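Local coordinates for putative sugar ABC transporter, substrate-binding protein (Clostridium phytofermentans, PDB 4WZZ), which probably serves a sugar ABC transporter as its substrate-binding protein and here holds L-rhamnose in the cleft between its two lobes, at residues S265-M279 against D286-P299. Sequence-based numbering, arbitrary orientation.
With RAM (alpha-L-rhamnopyranose), chain B.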
loop_
_atom_site.group_PDB
_atom_site.type_symbol
_atom_site.label_atom_id
_atom_site.label_comp_id
_atom_site.label_asym_id
_atom_site.label_seq_id
_atom_site.Cartn_x
_atom_site.Cartn_y
_atom_site.Cartn_z
ATOM N N SER A 265 -8.763 -3.994 -24.340
ATOM C CA SER A 265 -8.250 -2.717 -23.845
ATOM C C SER A 265 -9.049 -1.524 -24.322
ATOM O O SER A 265 -9.030 -0.463 -23.688
ATOM C CB SER A 265 -6.784 -2.563 -24.263
ATOM O OG SER A 265 -6.021 -3.588 -23.649
ATOM N N GLY A 266 -9.739 -1.684 -25.444
ATOM C CA GLY A 266 -10.586 -0.634 -25.970
ATOM C C GLY A 266 -11.975 -0.593 -25.359
ATOM O O GLY A 266 -12.684 0.386 -25.537
ATOM N N LYS A 267 -12.369 -1.662 -24.661
ATOM C CA LYS A 267 -13.729 -1.802 -24.122
ATOM C C LYS A 267 -13.815 -1.780 -22.599
ATOM O O LYS A 267 -14.762 -1.220 -22.025
ATOM C CB LYS A 267 -14.356 -3.129 -24.590
ATOM C CG LYS A 267 -14.436 -3.298 -26.070
ATOM C CD LYS A 267 -15.174 -2.161 -26.735
ATOM C CE LYS A 267 -16.655 -2.176 -26.416
ATOM N NZ LYS A 267 -17.427 -1.526 -27.520
ATOM N N VAL A 268 -12.861 -2.417 -21.928
ATOM C CA VAL A 268 -12.834 -2.431 -20.481
ATOM C C VAL A 268 -11.582 -1.704 -20.067
ATOM O O VAL A 268 -10.469 -2.082 -20.468
ATOM C CB VAL A 268 -12.775 -3.869 -19.908
ATOM C CG1 VAL A 268 -12.719 -3.844 -18.382
ATOM C CG2 VAL A 268 -13.966 -4.689 -20.404
ATOM N N LYS A 269 -11.760 -0.647 -19.289
ATOM C CA LYS A 269 -10.654 0.148 -18.850
ATOM C C LYS A 269 -10.268 -0.235 -17.424
ATOM O O LYS A 269 -11.013 -0.910 -16.686
ATOM C CB LYS A 269 -10.979 1.629 -18.953
ATOM C CG LYS A 269 -11.237 2.135 -20.385
ATOM C CD LYS A 269 -10.024 1.872 -21.282
ATOM C CE LYS A 269 -10.125 2.540 -22.607
ATOM N NZ LYS A 269 -8.891 2.292 -23.392
ATOM N N LEU A 270 -9.065 0.176 -17.067
ATOM C CA LEU A 270 -8.421 -0.272 -15.847
ATOM C C LEU A 270 -7.806 0.929 -15.137
ATOM O O LEU A 270 -7.166 1.753 -15.766
ATOM C CB LEU A 270 -7.316 -1.260 -16.199
ATOM C CG LEU A 270 -6.486 -1.856 -15.059
ATOM C CD1 LEU A 270 -7.363 -2.652 -14.111
ATOM C CD2 LEU A 270 -5.378 -2.718 -15.639
ATOM N N THR A 271 -8.014 1.016 -13.832
ATOM C CA THR A 271 -7.259 1.944 -13.006
ATOM C C THR A 271 -6.993 1.280 -11.654
ATOM O O THR A 271 -7.324 0.109 -11.437
ATOM C CB THR A 271 -7.940 3.320 -12.877
ATOM O OG1 THR A 271 -7.031 4.268 -12.305
ATOM C CG2 THR A 271 -9.195 3.246 -12.031
ATOM N N GLY A 272 -6.347 2.019 -10.770
ATOM C CA GLY A 272 -5.945 1.465 -9.492
ATOM C C GLY A 272 -4.638 2.016 -8.983
ATOM O O GLY A 272 -4.292 3.173 -9.239
ATOM N N LEU A 273 -3.927 1.158 -8.256
ATOM C CA LEU A 273 -2.679 1.508 -7.567
ATOM C C LEU A 273 -1.589 0.596 -8.109
ATOM O O LEU A 273 -1.558 -0.578 -7.801
ATOM C CB LEU A 273 -2.862 1.329 -6.048
ATOM C CG LEU A 273 -4.004 2.180 -5.466
ATOM C CD1 LEU A 273 -4.171 1.892 -3.980
ATOM C CD2 LEU A 273 -3.804 3.696 -5.744
ATOM N N GLY A 274 -0.687 1.136 -8.917
ATOM C CA GLY A 274 0.293 0.311 -9.584
ATOM C C GLY A 274 1.701 0.905 -9.635
ATOM O O GLY A 274 1.910 2.103 -9.432
ATOM N N LEU A 275 2.668 0.044 -9.930
ATOM C CA LEU A 275 4.063 0.462 -10.088
ATOM C C LEU A 275 4.251 0.990 -11.491
ATOM O O LEU A 275 3.911 0.299 -12.455
ATOM C CB LEU A 275 5.021 -0.712 -9.892
ATOM C CG LEU A 275 5.197 -1.210 -8.449
ATOM C CD1 LEU A 275 6.096 -2.417 -8.413
ATOM C CD2 LEU A 275 5.765 -0.148 -7.536
ATOM N N PRO A 276 4.788 2.211 -11.622
ATOM C CA PRO A 276 5.096 2.708 -12.975
ATOM C C PRO A 276 5.924 1.730 -13.833
ATOM O O PRO A 276 5.665 1.542 -15.037
ATOM C CB PRO A 276 5.862 4.006 -12.691
ATOM C CG PRO A 276 5.274 4.502 -11.367
ATOM C CD PRO A 276 5.079 3.216 -10.575
ATOM N N SER A 277 6.904 1.084 -13.223
ATOM C CA SER A 277 7.775 0.126 -13.916
ATOM C C SER A 277 6.996 -1.031 -14.562
ATOM O O SER A 277 7.322 -1.470 -15.666
ATOM C CB SER A 277 8.826 -0.428 -12.953
ATOM O OG SER A 277 8.193 -1.141 -11.900
ATOM N N GLU A 278 5.978 -1.528 -13.871
ATOM C CA GLU A 278 5.155 -2.627 -14.362
ATOM C C GLU A 278 4.041 -2.180 -15.319
ATOM O O GLU A 278 3.636 -2.925 -16.222
ATOM C CB GLU A 278 4.520 -3.349 -13.171
ATOM C CG GLU A 278 5.524 -4.087 -12.322
ATOM C CD GLU A 278 4.857 -4.959 -11.273
ATOM O OE1 GLU A 278 3.958 -4.476 -10.566
ATOM O OE2 GLU A 278 5.247 -6.130 -11.151
HETATM N N MSE A 279 3.521 -0.977 -15.118
HETATM C CA MSE A 279 2.340 -0.561 -15.843
HETATM C C MSE A 279 2.651 0.279 -17.072
HETATM O O MSE A 279 1.756 0.539 -17.847
HETATM C CB MSE A 279 1.411 0.231 -14.928
HETATM C CG MSE A 279 0.771 -0.601 -13.851
HETATM SE SE MSE A 279 -0.423 -1.923 -14.650
HETATM C CE MSE A 279 -1.737 -0.688 -15.446
ATOM N N ASP A 286 -5.928 5.603 -25.489
ATOM C CA ASP A 286 -6.376 5.155 -26.797
ATOM C C ASP A 286 -6.950 3.759 -26.668
ATOM O O ASP A 286 -6.986 3.197 -25.568
ATOM C CB ASP A 286 -5.237 5.177 -27.824
ATOM C CG ASP A 286 -4.059 4.331 -27.404
ATOM O OD1 ASP A 286 -4.273 3.209 -26.897
ATOM O OD2 ASP A 286 -2.907 4.789 -27.573
ATOM N N ASP A 287 -7.407 3.204 -27.787
ATOM C CA ASP A 287 -8.090 1.908 -27.772
ATOM C C ASP A 287 -7.166 0.740 -27.564
ATOM O O ASP A 287 -7.634 -0.382 -27.440
ATOM C CB ASP A 287 -8.817 1.645 -29.091
ATOM C CG ASP A 287 -10.021 2.510 -29.283
ATOM O OD1 ASP A 287 -10.472 3.136 -28.309
ATOM O OD2 ASP A 287 -10.518 2.547 -30.434
ATOM N N GLN A 288 -5.857 0.971 -27.555
ATOM C CA GLN A 288 -4.924 -0.133 -27.447
ATOM C C GLN A 288 -4.334 -0.291 -26.042
ATOM O O GLN A 288 -3.557 -1.213 -25.806
ATOM C CB GLN A 288 -3.792 0.009 -28.475
ATOM C CG GLN A 288 -4.242 -0.186 -29.928
ATOM C CD GLN A 288 -4.964 1.023 -30.462
ATOM O OE1 GLN A 288 -4.509 2.160 -30.283
ATOM N NE2 GLN A 288 -6.104 0.798 -31.113
ATOM N N HIS A 289 -4.713 0.582 -25.107
ATOM C CA HIS A 289 -4.178 0.518 -23.756
ATOM C C HIS A 289 -5.339 0.538 -22.792
ATOM O O HIS A 289 -6.217 1.368 -22.925
ATOM C CB HIS A 289 -3.292 1.717 -23.497
ATOM C CG HIS A 289 -2.079 1.731 -24.356
ATOM N ND1 HIS A 289 -2.094 2.203 -25.650
ATOM C CD2 HIS A 289 -0.833 1.254 -24.136
ATOM C CE1 HIS A 289 -0.895 2.043 -26.179
ATOM N NE2 HIS A 289 -0.114 1.478 -25.279
ATOM N N SER A 290 -5.333 -0.360 -21.820
ATOM C CA SER A 290 -6.474 -0.456 -20.905
ATOM C C SER A 290 -6.457 0.603 -19.815
ATOM O O SER A 290 -7.501 0.903 -19.267
ATOM C CB SER A 290 -6.536 -1.824 -20.225
ATOM O OG SER A 290 -5.419 -1.991 -19.396
ATOM N N CYS A 291 -5.295 1.174 -19.504
ATOM C CA CYS A 291 -5.191 2.062 -18.356
ATOM C C CYS A 291 -4.849 3.497 -18.743
ATOM O O CYS A 291 -3.722 3.807 -19.103
ATOM C CB CYS A 291 -4.112 1.521 -17.419
ATOM S SG CYS A 291 -3.839 2.505 -15.915
ATOM N N PRO A 292 -5.832 4.397 -18.660
ATOM C CA PRO A 292 -5.579 5.786 -19.032
ATOM C C PRO A 292 -4.709 6.491 -18.012
ATOM O O PRO A 292 -3.968 7.399 -18.382
ATOM C CB PRO A 292 -6.982 6.411 -19.056
ATOM C CG PRO A 292 -7.923 5.265 -19.002
ATOM C CD PRO A 292 -7.241 4.152 -18.326
ATOM N N TYR A 293 -4.797 6.048 -16.761
ATOM C CA TYR A 293 -3.982 6.576 -15.676
ATOM C C TYR A 293 -4.276 5.813 -14.408
ATOM O O TYR A 293 -5.291 5.101 -14.296
ATOM C CB TYR A 293 -4.165 8.085 -15.453
ATOM C CG TYR A 293 -5.587 8.560 -15.187
ATOM C CD1 TYR A 293 -6.420 8.934 -16.230
ATOM C CD2 TYR A 293 -6.073 8.688 -13.887
ATOM C CE1 TYR A 293 -7.702 9.401 -15.999
ATOM C CE2 TYR A 293 -7.370 9.179 -13.646
ATOM C CZ TYR A 293 -8.170 9.521 -14.711
ATOM O OH TYR A 293 -9.461 9.991 -14.517
HETATM N N MSE A 294 -3.330 5.908 -13.484
HETATM C CA MSE A 294 -3.465 5.237 -12.188
HETATM C C MSE A 294 -2.682 6.053 -11.163
HETATM O O MSE A 294 -2.187 7.142 -11.478
HETATM C CB MSE A 294 -2.984 3.794 -12.289
HETATM C CG MSE A 294 -1.595 3.635 -12.827
HETATM SE SE MSE A 294 -0.296 3.753 -11.378
HETATM C CE MSE A 294 1.345 3.256 -12.428
ATOM N N PHE A 295 -2.604 5.565 -9.928
ATOM C CA PHE A 295 -1.973 6.324 -8.855
ATOM C C PHE A 295 -1.046 5.461 -8.031
ATOM O O PHE A 295 -1.239 4.259 -7.893
ATOM C CB PHE A 295 -3.040 6.903 -7.908
ATOM C CG PHE A 295 -4.068 7.730 -8.609
ATOM C CD1 PHE A 295 -5.140 7.124 -9.236
ATOM C CD2 PHE A 295 -3.957 9.110 -8.659
ATOM C CE1 PHE A 295 -6.070 7.870 -9.914
ATOM C CE2 PHE A 295 -4.914 9.851 -9.334
ATOM C CZ PHE A 295 -5.945 9.228 -9.955
ATOM N N LEU A 296 -0.050 6.096 -7.434
ATOM C CA LEU A 296 0.683 5.445 -6.359
ATOM C C LEU A 296 1.365 6.528 -5.539
ATOM O O LEU A 296 0.759 7.581 -5.285
ATOM C CB LEU A 296 1.655 4.380 -6.909
ATOM C CG LEU A 296 1.993 3.258 -5.906
ATOM C CD1 LEU A 296 0.831 2.282 -5.764
ATOM C CD2 LEU A 296 3.286 2.525 -6.306
ATOM N N TRP A 297 2.605 6.267 -5.147
ATOM C CA TRP A 297 3.401 7.043 -4.192
ATOM C C TRP A 297 4.743 6.341 -4.260
ATOM O O TRP A 297 4.848 5.288 -4.881
ATOM C CB TRP A 297 2.819 6.989 -2.754
ATOM C CG TRP A 297 2.627 5.595 -2.329
ATOM C CD1 TRP A 297 3.562 4.739 -1.854
ATOM C CD2 TRP A 297 1.409 4.861 -2.428
ATOM N NE1 TRP A 297 3.003 3.506 -1.628
ATOM C CE2 TRP A 297 1.677 3.551 -1.987
ATOM C CE3 TRP A 297 0.120 5.189 -2.837
ATOM C CZ2 TRP A 297 0.690 2.560 -1.949
ATOM C CZ3 TRP A 297 -0.856 4.216 -2.779
ATOM C CH2 TRP A 297 -0.564 2.912 -2.356
ATOM N N ASN A 298 5.778 6.890 -3.634
ATOM C CA ASN A 298 7.085 6.283 -3.753
ATOM C C ASN A 298 7.296 5.245 -2.656
ATOM O O ASN A 298 7.444 5.610 -1.488
ATOM C CB ASN A 298 8.177 7.366 -3.699
ATOM C CG ASN A 298 9.561 6.818 -3.980
ATOM O OD1 ASN A 298 9.872 5.677 -3.651
ATOM N ND2 ASN A 298 10.423 7.651 -4.571
ATOM N N PRO A 299 7.312 3.953 -3.026
ATOM C CA PRO A 299 7.437 2.913 -1.990
ATOM C C PRO A 299 8.796 2.921 -1.299
ATOM O O PRO A 299 8.926 2.489 -0.150
ATOM C CB PRO A 299 7.223 1.608 -2.753
ATOM C CG PRO A 299 7.632 1.932 -4.163
ATOM C CD PRO A 299 7.273 3.381 -4.389
HETATM C C1 RAM B . 0.450 -4.148 -3.156
HETATM C C2 RAM B . 0.378 -4.356 -1.649
HETATM C C3 RAM B . 0.618 -3.063 -0.868
HETATM C C4 RAM B . -0.218 -1.919 -1.430
HETATM C C5 RAM B . -0.021 -1.805 -2.941
HETATM C C6 RAM B . -0.920 -0.740 -3.548
HETATM O O1 RAM B . 1.769 -3.921 -3.513
HETATM O O2 RAM B . -0.894 -4.871 -1.396
HETATM O O3 RAM B . 0.325 -3.341 0.498
HETATM O O4 RAM B . 0.147 -0.706 -0.795
HETATM O O5 RAM B . -0.305 -3.024 -3.575
HETATM O O HOH W 1 -4.327 -3.951 -20.731
HETATM O O HOH W 2 -3.858 -4.279 -25.130
HETATM O O HOH W 3 -10.459 3.432 -25.518
#
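Lys269 reaches across to the 286-289 turn, and its NZ donates to His289 O at 2.9 Å, more weakly to Asp286 O, and also to Ser265 O in its own segment. A bend at chi2 folds the chain so that CD passes Ser290 O before the amine meets these carbonyls. A water accepts from NZ and donates to Asp287 OD1, and this carboxylate, not in direct contact, may help balance the ammonium charge. The turn is itself held by Asp286 OD1, which takes Gln288 N in an Asx turn and, through its syn lone pair, His289 ND1 in the imidazole plane. Further along, Thr271 OG1, swung anti to the backbone N (chi1 -168°), donates to Tyr293 O, tilted a little from the carbonyl plane. Phe295 N then bonds Gly272 O, nearly straight (162° at the hydrogen). Strands 269-272 and 294-296 run almost parallel, 16° apart; the first is an outermost strand of the four-stranded parallel sheet in one lobe of this periplasmic-binding-protein fold, and the second pairs antiparallel with 357-359. Selenomethionine Met294 lays SE and CE against Gly274, with CE 3.9 Å from CB of selenomethionine Met279. Leu296 CD1 packs on Leu273 CB, while the Leu296 and Leu275 side chains cross obliquely, their CD2 atoms 3.8 Å apart. Leu296 CG sits 3.8 Å above the centre of one face of the Trp297 indole. Leu273 CD1 comes instead to the ring edge, 4.1 Å from Trp297 CH2. Leu273 and Trp297 both line the sugar pocket: Leu273 CB touches the rhamnose methyl C6, and O4 lies in the indole plane beside CZ2, while Trp297 NE1 bonds Tyr68 OH.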